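Local atomic coordinates of probable transcriptional regulator (Pseudomonas aeruginosa, PDB entry 2ESN), a protein that probably regulates transcription as a LysR-type factor, with a helix-turn-helix domain for binding DNA and a periplasmic-binding-protein-like domain for sensing a small effector. Residues 118-121 with 122-125. Numbering follows the deposited sequence.
Sequences PLMN and RLQH
In the last turns of helix 109-126, Leu-119 and Leu-123 pack against each other one turn apart on the buried side, while Gln-124 reaches back to the backbone of Asn-121. Leu-123 N donates to Leu-119 O at 2.9 Å (N-H...O 176°). Gln-124 N donates to Met-120 O at 3.0 Å, whereas Arg-122 N is held less firmly, shared between weak bonds to Pro-118 O and Leu-119 O. On the inner face CD2 of Leu-119 rests 3.7 Å from CD1 of Leu-123, and CG of Leu-123 also lies against Leu-119 O at 3.4 Å. This helix is the crossover of a beta-alpha-beta unit between the parallel strands 102-107 and 131-136 of the probable effector-binding domain. Leu-119 and Met-120 pack on Leu-132 of the second strand, and Leu-123 packs on Trp-296 and Met-297 of helix 293-303. Farther round the helix, at the surface facing the second subunit, CG of Gln-124 sits between its own backbone N and carbonyl carbon (chi1 71°), which sends the extended chain back toward the preceding turn. NE2 then donates to Asn-121 O at 2.9 Å; the acceptor lies close to the plane of the amide, but NE2 comes in well to the side of the C=O bond (C=O...N 114°) and somewhat out of the carbonyl plane. CD2 of His-125 approaches the same oxygen obliquely at 3.3 Å, and CG of Gln-124 lies over one face of the imidazole, toward its rim. With NE2 tied to its own helix, Gln-124 uses OE1 to accept a hydrogen bond from Asp-247 N of the second subunit, and Met-120 packs on Leu-242 of that second subunit.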
# COMPACT_ATOMS: atom_id res chain seq x y z
N PRO C 118 13.62 -26.34 -19.72
CA PRO C 118 13.19 -26.67 -21.07
C PRO C 118 12.62 -25.49 -21.87
O PRO C 118 12.74 -25.47 -23.10
CB PRO C 118 12.13 -27.77 -20.86
CG PRO C 118 11.52 -27.51 -19.49
CD PRO C 118 12.71 -26.89 -18.68
N LEU C 119 11.98 -24.54 -21.19
CA LEU C 119 11.39 -23.39 -21.88
C LEU C 119 12.51 -22.57 -22.50
O LEU C 119 12.45 -22.26 -23.67
CB LEU C 119 10.64 -22.49 -20.90
CG LEU C 119 9.45 -21.63 -21.39
CD1 LEU C 119 9.30 -20.23 -20.68
CD2 LEU C 119 8.93 -21.64 -22.86
N MET C 120 13.51 -22.22 -21.70
CA MET C 120 14.59 -21.41 -22.20
C MET C 120 15.57 -22.15 -23.11
O MET C 120 16.26 -21.55 -23.91
CB MET C 120 15.25 -20.65 -21.08
CG MET C 120 14.23 -19.72 -20.25
SD MET C 120 13.26 -18.55 -21.16
CE MET C 120 14.46 -17.55 -21.79
N ASN C 121 15.62 -23.47 -22.98
CA ASN C 121 16.38 -24.28 -23.91
C ASN C 121 15.87 -24.01 -25.35
O ASN C 121 16.68 -23.97 -26.26
CB ASN C 121 16.19 -25.78 -23.60
CG ASN C 121 16.98 -26.63 -24.57
OD1 ASN C 121 18.24 -26.61 -24.57
ND2 ASN C 121 16.30 -27.14 -25.52
N ARG C 122 14.55 -23.95 -25.52
CA ARG C 122 13.93 -23.65 -26.78
C ARG C 122 14.05 -22.12 -27.10
O ARG C 122 14.57 -21.72 -28.15
CB ARG C 122 12.45 -24.07 -26.75
CG ARG C 122 11.70 -23.71 -28.04
CD ARG C 122 10.18 -23.76 -27.85
NE ARG C 122 9.72 -25.13 -27.57
CZ ARG C 122 8.45 -25.45 -27.36
NH1 ARG C 122 7.52 -24.49 -27.36
NH2 ARG C 122 8.12 -26.72 -27.11
N LEU C 123 13.53 -21.28 -26.20
CA LEU C 123 13.43 -19.82 -26.46
C LEU C 123 14.71 -19.10 -26.76
O LEU C 123 14.73 -18.11 -27.57
CB LEU C 123 12.61 -19.09 -25.38
CG LEU C 123 11.13 -19.54 -25.21
CD1 LEU C 123 10.33 -18.51 -24.35
CD2 LEU C 123 10.39 -19.78 -26.52
N GLN C 124 15.82 -19.55 -26.16
CA GLN C 124 17.12 -18.99 -26.52
C GLN C 124 17.39 -19.04 -28.07
O GLN C 124 18.12 -18.23 -28.58
CB GLN C 124 18.30 -19.67 -25.77
CG GLN C 124 18.53 -21.08 -26.25
CD GLN C 124 19.56 -21.84 -25.50
OE1 GLN C 124 20.51 -21.31 -24.94
NE2 GLN C 124 19.33 -23.15 -25.42
N HIS C 125 16.79 -19.98 -28.77
CA HIS C 125 16.98 -20.15 -30.22
C HIS C 125 15.83 -19.51 -30.93
O HIS C 125 16.04 -18.76 -31.85
CB HIS C 125 17.04 -21.66 -30.62
CG HIS C 125 18.23 -22.39 -30.05
ND1 HIS C 125 19.53 -22.02 -30.33
CD2 HIS C 125 18.31 -23.38 -29.12
CE1 HIS C 125 20.37 -22.81 -29.66
NE2 HIS C 125 19.65 -23.63 -28.91